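Local structure of acyl-CoA hydrolase (Bacillus cereus, 1Y7U) at residues A[15-26]-A[77-88]. The protein probably hydrolyses long-chain fatty acyl-CoA thioesters to free fatty acid and coenzyme A, as a hot-dog-fold enzyme that binds coenzyme A. Sequence-based numbering, arbitrary orientation.
Sequences ANESRVFKTSRV and RSSDCVSYESFV. With SO4 (sulfate ion), chain E.
Arg19 reaches over Phe87 and meets Glu85 at one end of an antiparallel strand pair. With CG anti to the backbone N (chi1 -172°) and a bend at chi3, its guanidinium sets NH2 over one face of the Phe87 ring, the planes 33° apart, in an off-centre cation-pi contact (Arg19 CZ to the Phe87 centroid 4.2 Å). NE of Arg19 donates in the guanidinium plane to the anti lone pair of Glu85 OE1 (2.8 Å), while Arg19 NH2 forms a salt bridge with Glu144, seen to bind calcium in this protein though not in this chain; being shared between two carboxylates probably fixes the group's rotation. The Phe21 ring runs alongside the extended Glu85 chain, Phe21 CE2 to Glu85 CD 3.6 Å. Ser18 OG accepts a nearly straight bond from Val88 N (3.0 Å, 175°) and donates to Ala15 O.

Between strands 20-25 and 81-91, Val20 with Ser86, Lys22 with Tyr84 and Ser24 with Val82 form hydrogen-bonded pairs. Past Ser24, water replaces direct backbone bonds, bridging Val26 N to Asp80 O and Val26 O to Ser78 O, although buried Val26 rests CG2 on Arg77 O (3.5 Å).

Arg19, Phe21 and Glu85 stay partly exposed; on the other face Val20, Ser86 and Tyr84 are buried against helix 39-58. Strand 20-25 edges the chain's hot-dog sheet, its Thr23 making backbone bonds to a second subunit, and strand 95-105 flanks strand 81-91.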
ATOM      1  N   ALA A  15     -16.987   3.379 -29.284  1.00 36.52           N
ATOM      2  CA  ALA A  15     -16.148   3.936 -28.221  1.00 36.05           C
ATOM      3  C   ALA A  15     -16.632   3.478 -26.854  1.00 35.90           C
ATOM      4  O   ALA A  15     -15.837   3.134 -25.979  1.00 38.08           O
ATOM      5  CB  ALA A  15     -16.155   5.457 -28.280  1.00 34.95           C
ATOM      6  N   ASN A  16     -17.946   3.470 -26.683  1.00 35.63           N
ATOM      7  CA  ASN A  16     -18.564   3.074 -25.426  1.00 35.78           C
ATOM      8  C   ASN A  16     -18.304   1.619 -25.026  1.00 36.13           C
ATOM      9  O   ASN A  16     -18.534   1.236 -23.879  1.00 35.34           O
ATOM     10  CB  ASN A  16     -20.066   3.357 -25.491  1.00 34.48           C
ATOM     11  CG  ASN A  16     -20.780   3.030 -24.200  1.00 37.41           C
ATOM     12  OD1 ASN A  16     -21.448   2.002 -24.098  1.00 41.19           O
ATOM     13  ND2 ASN A  16     -20.637   3.898 -23.198  1.00 37.91           N
ATOM     14  N   GLU A  17     -17.815   0.815 -25.968  1.00 40.07           N
ATOM     15  CA  GLU A  17     -17.504  -0.590 -25.704  1.00 41.51           C
ATOM     16  C   GLU A  17     -16.350  -0.639 -24.717  1.00 39.67           C
ATOM     17  O   GLU A  17     -16.200  -1.606 -23.983  1.00 40.18           O
ATOM     18  CB  GLU A  17     -17.029  -1.306 -26.971  1.00 48.54           C
ATOM     19  CG  GLU A  17     -17.881  -1.137 -28.208  1.00 60.35           C
ATOM     20  CD  GLU A  17     -18.907  -2.226 -28.376  1.00 65.05           C
ATOM     21  OE1 GLU A  17     -19.441  -2.351 -29.502  1.00 66.91           O
ATOM     22  OE2 GLU A  17     -19.180  -2.946 -27.390  1.00 67.07           O
ATOM     23  N   SER A  18     -15.528   0.408 -24.716  1.00 36.05           N
ATOM     24  CA  SER A  18     -14.357   0.456 -23.851  1.00 34.38           C
ATOM     25  C   SER A  18     -14.411   1.475 -22.727  1.00 33.09           C
ATOM     26  O   SER A  18     -13.411   1.705 -22.056  1.00 34.72           O
ATOM     27  CB  SER A  18     -13.115   0.733 -24.691  1.00 32.04           C
ATOM     28  OG  SER A  18     -13.219   2.002 -25.306  1.00 31.11           O
ATOM     29  N   ARG A  19     -15.566   2.087 -22.519  1.00 30.95           N
ATOM     30  CA  ARG A  19     -15.696   3.083 -21.465  1.00 30.09           C
ATOM     31  C   ARG A  19     -15.403   2.446 -20.092  1.00 30.37           C
ATOM     32  O   ARG A  19     -15.789   1.306 -19.829  1.00 29.09           O
ATOM     33  CB  ARG A  19     -17.101   3.707 -21.524  1.00 29.01           C
ATOM     34  CG  ARG A  19     -17.311   4.888 -20.604  1.00 32.15           C
ATOM     35  CD  ARG A  19     -18.561   5.694 -20.969  1.00 34.78           C
ATOM     36  NE  ARG A  19     -18.263   6.820 -21.859  1.00 40.14           N
ATOM     37  CZ  ARG A  19     -18.315   6.790 -23.194  1.00 40.64           C
ATOM     38  NH1 ARG A  19     -18.666   5.680 -23.832  1.00 42.13           N
ATOM     39  NH2 ARG A  19     -18.000   7.872 -23.899  1.00 38.45           N
ATOM     40  N   VAL A  20     -14.694   3.183 -19.236  1.00 30.32           N
ATOM     41  CA  VAL A  20     -14.334   2.715 -17.899  1.00 28.61           C
ATOM     42  C   VAL A  20     -14.550   3.822 -16.863  1.00 31.52           C
ATOM     43  O   VAL A  20     -14.013   4.923 -17.004  1.00 33.14           O
ATOM     44  CB  VAL A  20     -12.850   2.300 -17.834  1.00 27.08           C
ATOM     45  CG1 VAL A  20     -12.460   1.997 -16.407  1.00 26.93           C
ATOM     46  CG2 VAL A  20     -12.601   1.088 -18.699  1.00 26.82           C
ATOM     47  N   PHE A  21     -15.334   3.542 -15.827  1.00 32.14           N
ATOM     48  CA  PHE A  21     -15.568   4.537 -14.790  1.00 32.65           C
ATOM     49  C   PHE A  21     -14.911   4.134 -13.487  1.00 32.03           C
ATOM     50  O   PHE A  21     -14.867   2.956 -13.138  1.00 34.28           O
ATOM     51  CB  PHE A  21     -17.053   4.717 -14.491  1.00 36.01           C
ATOM     52  CG  PHE A  21     -17.827   5.356 -15.586  1.00 42.13           C
ATOM     53  CD1 PHE A  21     -18.469   4.580 -16.541  1.00 44.70           C
ATOM     54  CD2 PHE A  21     -17.941   6.738 -15.653  1.00 45.16           C
ATOM     55  CE1 PHE A  21     -19.215   5.170 -17.547  1.00 45.88           C
ATOM     56  CE2 PHE A  21     -18.687   7.343 -16.658  1.00 46.02           C
ATOM     57  CZ  PHE A  21     -19.326   6.558 -17.606  1.00 47.07           C
ATOM     58  N   LYS A  22     -14.421   5.123 -12.756  1.00 29.34           N
ATOM     59  CA  LYS A  22     -13.822   4.863 -11.466  1.00 27.92           C
ATOM     60  C   LYS A  22     -13.904   6.093 -10.603  1.00 28.33           C
ATOM     61  O   LYS A  22     -13.315   7.114 -10.930  1.00 29.76           O
ATOM     62  CB  LYS A  22     -12.362   4.474 -11.610  1.00 29.24           C
ATOM     63  CG  LYS A  22     -11.702   4.116 -10.292  1.00 26.13           C
ATOM     64  CD  LYS A  22     -10.213   4.028 -10.500  1.00 31.15           C
ATOM     65  CE  LYS A  22      -9.515   3.315  -9.370  1.00 34.49           C
ATOM     66  NZ  LYS A  22      -8.064   3.223  -9.687  1.00 34.76           N
ATOM     67  N   THR A  23     -14.646   6.018  -9.511  1.00 26.94           N
ATOM     68  CA  THR A  23     -14.711   7.154  -8.616  1.00 28.45           C
ATOM     69  C   THR A  23     -14.107   6.718  -7.283  1.00 29.42           C
ATOM     70  O   THR A  23     -14.405   5.637  -6.773  1.00 30.80           O
ATOM     71  CB  THR A  23     -16.161   7.690  -8.465  1.00 29.75           C
ATOM     72  OG1 THR A  23     -16.405   8.057  -7.103  1.00 30.38           O
ATOM     73  CG2 THR A  23     -17.164   6.661  -8.930  1.00 33.26           C
ATOM     74  N   SER A  24     -13.216   7.546  -6.745  1.00 29.97           N
ATOM     75  CA  SER A  24     -12.541   7.243  -5.497  1.00 29.62           C
ATOM     76  C   SER A  24     -12.617   8.360  -4.489  1.00 29.39           C
ATOM     77  O   SER A  24     -13.001   9.485  -4.798  1.00 29.08           O
ATOM     78  CB  SER A  24     -11.068   6.933  -5.749  1.00 30.93           C
ATOM     79  OG  SER A  24     -10.919   5.759  -6.523  1.00 40.87           O
ATOM     80  N   ARG A  25     -12.225   8.017  -3.271  1.00 30.83           N
ATOM     81  CA  ARG A  25     -12.183   8.940  -2.157  1.00 30.98           C
ATOM     82  C   ARG A  25     -10.773   9.537  -2.216  1.00 29.56           C
ATOM     83  O   ARG A  25      -9.887   8.973  -2.852  1.00 29.99           O
ATOM     84  CB  ARG A  25     -12.381   8.150  -0.860  1.00 33.28           C
ATOM     85  CG  ARG A  25     -13.128   8.871   0.224  1.00 37.81           C
ATOM     86  CD  ARG A  25     -13.469   7.927   1.358  1.00 42.50           C
ATOM     87  NE  ARG A  25     -14.120   8.640   2.451  1.00 48.15           N
ATOM     88  CZ  ARG A  25     -13.481   9.394   3.345  1.00 50.03           C
ATOM     89  NH1 ARG A  25     -12.157   9.540   3.298  1.00 49.35           N
ATOM     90  NH2 ARG A  25     -14.176  10.025   4.281  1.00 52.95           N
ATOM     91  N   VAL A  26     -10.559  10.680  -1.580  1.00 28.87           N
ATOM     92  CA  VAL A  26      -9.231  11.275  -1.580  1.00 27.98           C
ATOM     93  C   VAL A  26      -8.544  10.988  -0.246  1.00 28.86           C
ATOM     94  O   VAL A  26      -8.825  11.638   0.757  1.00 32.49           O
ATOM     95  CB  VAL A  26      -9.305  12.791  -1.798  1.00 25.58           C
ATOM     96  CG1 VAL A  26      -7.910  13.387  -1.780  1.00 23.57           C
ATOM     97  CG2 VAL A  26      -9.991  13.083  -3.111  1.00 24.95           C
ATOM     98  N   ARG A  77      -8.941  18.454  -3.477  1.00 27.36           N
ATOM     99  CA  ARG A  77      -8.659  18.406  -2.047  1.00 28.13           C
ATOM    100  C   ARG A  77      -9.314  17.241  -1.314  1.00 27.35           C
ATOM    101  O   ARG A  77      -9.994  16.423  -1.921  1.00 25.83           O
ATOM    102  CB  ARG A  77      -9.075  19.737  -1.416  1.00 29.39           C
ATOM    103  CG  ARG A  77      -8.413  20.913  -2.103  1.00 32.47           C
ATOM    104  CD  ARG A  77      -9.003  22.253  -1.697  1.00 34.76           C
ATOM    105  NE  ARG A  77      -8.385  23.366  -2.422  1.00 37.02           N
ATOM    106  CZ  ARG A  77      -7.091  23.680  -2.362  1.00 37.60           C
ATOM    107  NH1 ARG A  77      -6.256  22.973  -1.609  1.00 37.59           N
ATOM    108  NH2 ARG A  77      -6.628  24.703  -3.063  1.00 38.00           N
ATOM    109  N   SER A  78      -9.086  17.174  -0.006  1.00 29.00           N
ATOM    110  CA  SER A  78      -9.638  16.115   0.830  1.00 30.54           C
ATOM    111  C   SER A  78     -11.159  16.207   0.896  1.00 30.39           C
ATOM    112  O   SER A  78     -11.844  15.211   1.080  1.00 30.48           O
ATOM    113  CB  SER A  78      -9.070  16.222   2.238  1.00 30.37           C
ATOM    114  OG  SER A  78      -9.471  17.445   2.833  1.00 33.03           O
ATOM    115  N   SER A  79     -11.681  17.418   0.762  1.00 32.20           N
ATOM    116  CA  SER A  79     -13.120  17.647   0.799  1.00 33.32           C
ATOM    117  C   SER A  79     -13.740  17.195  -0.507  1.00 34.68           C
ATOM    118  O   SER A  79     -14.959  17.213  -0.670  1.00 34.22           O
ATOM    119  CB  SER A  79     -13.408  19.135   1.003  1.00 32.28           C
ATOM    120  OG  SER A  79     -12.599  19.931   0.149  1.00 33.20           O
ATOM    121  N   ASP A  80     -12.885  16.797  -1.443  1.00 36.68           N
ATOM    122  CA  ASP A  80     -13.351  16.358  -2.744  1.00 36.45           C
ATOM    123  C   ASP A  80     -13.498  14.866  -2.899  1.00 36.78           C
ATOM    124  O   ASP A  80     -13.252  14.075  -1.993  1.00 36.24           O
ATOM    125  CB  ASP A  80     -12.433  16.853  -3.855  1.00 37.34           C
ATOM    126  CG  ASP A  80     -12.610  18.307  -4.145  1.00 38.56           C
ATOM    127  OD1 ASP A  80     -13.775  18.764  -4.193  1.00 39.91           O
ATOM    128  OD2 ASP A  80     -11.579  18.987  -4.343  1.00 39.82           O
ATOM    129  N   CYS A  81     -13.869  14.507  -4.112  1.00 38.01           N
ATOM    130  CA  CYS A  81     -14.101  13.142  -4.501  1.00 37.75           C
ATOM    131  C   CYS A  81     -13.666  13.109  -5.970  1.00 35.30           C
ATOM    132  O   CYS A  81     -14.035  13.987  -6.740  1.00 36.49           O
ATOM    133  CB  CYS A  81     -15.593  12.893  -4.334  1.00 40.86           C
ATOM    134  SG  CYS A  81     -16.171  11.347  -4.885  1.00 52.23           S
ATOM    135  N   VAL A  82     -12.851  12.136  -6.356  1.00 34.02           N
ATOM    136  CA  VAL A  82     -12.406  12.056  -7.748  1.00 30.88           C
ATOM    137  C   VAL A  82     -12.983  10.876  -8.494  1.00 30.19           C
ATOM    138  O   VAL A  82     -13.139   9.796  -7.945  1.00 32.60           O
ATOM    139  CB  VAL A  82     -10.881  11.931  -7.876  1.00 28.69           C
ATOM    140  CG1 VAL A  82     -10.243  13.272  -7.784  1.00 30.66           C
ATOM    141  CG2 VAL A  82     -10.343  11.019  -6.794  1.00 30.28           C
ATOM    142  N   SER A  83     -13.290  11.097  -9.762  1.00 28.01           N
ATOM    143  CA  SER A  83     -13.815  10.058 -10.627  1.00 26.48           C
ATOM    144  C   SER A  83     -13.100  10.189 -11.962  1.00 24.37           C
ATOM    145  O   SER A  83     -12.831  11.292 -12.419  1.00 24.23           O
ATOM    146  CB  SER A  83     -15.329  10.210 -10.795  1.00 26.51           C
ATOM    147  OG  SER A  83     -15.719  11.551 -10.612  1.00 33.87           O
ATOM    148  N   TYR A  84     -12.762   9.055 -12.557  1.00 22.52           N
ATOM    149  CA  TYR A  84     -12.077   9.036 -13.829  1.00 22.97           C
ATOM    150  C   TYR A  84     -12.987   8.376 -14.840  1.00 26.08           C
ATOM    151  O   TYR A  84     -13.773   7.494 -14.494  1.00 28.87           O
ATOM    152  CB  TYR A  84     -10.785   8.220 -13.735  1.00 21.64           C
ATOM    153  CG  TYR A  84      -9.860   8.657 -12.634  1.00 21.71           C
ATOM    154  CD1 TYR A  84     -10.115   8.320 -11.307  1.00 22.07           C
ATOM    155  CD2 TYR A  84      -8.757   9.453 -12.907  1.00 23.22           C
ATOM    156  CE1 TYR A  84      -9.303   8.776 -10.276  1.00 22.29           C
ATOM    157  CE2 TYR A  84      -7.930   9.910 -11.886  1.00 24.82           C
ATOM    158  CZ  TYR A  84      -8.214   9.571 -10.573  1.00 24.72           C
ATOM    159  OH  TYR A  84      -7.428  10.053  -9.561  1.00 25.35           O
ATOM    160  N   GLU A  85     -12.908   8.819 -16.085  1.00 27.33           N
ATOM    161  CA  GLU A  85     -13.695   8.211 -17.138  1.00 28.88           C
ATOM    162  C   GLU A  85     -12.738   8.093 -18.296  1.00 28.16           C
ATOM    163  O   GLU A  85     -11.952   9.001 -18.553  1.00 28.83           O
ATOM    164  CB  GLU A  85     -14.889   9.069 -17.546  1.00 29.97           C
ATOM    165  CG  GLU A  85     -15.693   8.434 -18.676  1.00 35.00           C
ATOM    166  CD  GLU A  85     -16.876   9.276 -19.117  1.00 40.92           C
ATOM    167  OE1 GLU A  85     -17.516   8.926 -20.136  1.00 40.72           O
ATOM    168  OE2 GLU A  85     -17.168  10.290 -18.441  1.00 46.69           O
ATOM    169  N   SER A  86     -12.784   6.964 -18.983  1.00 25.67           N
ATOM    170  CA  SER A  86     -11.895   6.772 -20.101  1.00 25.89           C
ATOM    171  C   SER A  86     -12.495   5.841 -21.145  1.00 26.87           C
ATOM    172  O   SER A  86     -13.262   4.923 -20.827  1.00 27.73           O
ATOM    173  CB  SER A  86     -10.556   6.215 -19.611  1.00 24.37           C
ATOM    174  OG  SER A  86     -10.704   4.911 -19.064  1.00 22.58           O
ATOM    175  N   PHE A  87     -12.155   6.108 -22.398  1.00 25.29           N
ATOM    176  CA  PHE A  87     -12.595   5.285 -23.507  1.00 25.50           C
ATOM    177  C   PHE A  87     -11.655   5.529 -24.669  1.00 25.28           C
ATOM    178  O   PHE A  87     -10.990   6.561 -24.740  1.00 26.59           O
ATOM    179  CB  PHE A  87     -14.038   5.603 -23.912  1.00 24.33           C
ATOM    180  CG  PHE A  87     -14.340   7.061 -23.982  1.00 26.15           C
ATOM    181  CD1 PHE A  87     -14.820   7.739 -22.862  1.00 26.62           C
ATOM    182  CD2 PHE A  87     -14.113   7.775 -25.155  1.00 24.48           C
ATOM    183  CE1 PHE A  87     -15.064   9.106 -22.905  1.00 23.82           C
ATOM    184  CE2 PHE A  87     -14.355   9.137 -25.208  1.00 23.22           C
ATOM    185  CZ  PHE A  87     -14.828   9.806 -24.084  1.00 24.05           C
ATOM    186  N   VAL A  88     -11.580   4.554 -25.558  1.00 24.90           N
ATOM    187  CA  VAL A  88     -10.738   4.648 -26.734  1.00 27.08           C
ATOM    188  C   VAL A  88     -11.482   5.518 -27.743  1.00 29.15           C
ATOM    189  O   VAL A  88     -12.686   5.349 -27.911  1.00 31.18           O
ATOM    190  CB  VAL A  88     -10.540   3.245 -27.327  1.00 26.42           C
ATOM    191  CG1 VAL A  88      -9.683   3.305 -28.568  1.00 27.77           C
ATOM    192  CG2 VAL A  88      -9.923   2.343 -26.287  1.00 24.34           C
TER
HETATM  193  S   SO4 E 207      -9.950  26.308  -4.891  1.00 92.74           S
HETATM  194  O1  SO4 E 207     -10.301  25.076  -4.106  1.00 90.89           O
HETATM  195  O2  SO4 E 207     -10.997  27.355  -4.663  1.00 92.74           O
HETATM  196  O3  SO4 E 207      -8.596  26.777  -4.439  1.00 92.14           O
HETATM  197  O4  SO4 E 207      -9.908  26.042  -6.369  1.00 92.46           O
HETATM  198  O   HOH W   1     -12.699  12.008  -0.306  1.00 20.36           O
HETATM  199  O   HOH W   2     -10.775  12.916   1.964  1.00 62.25           O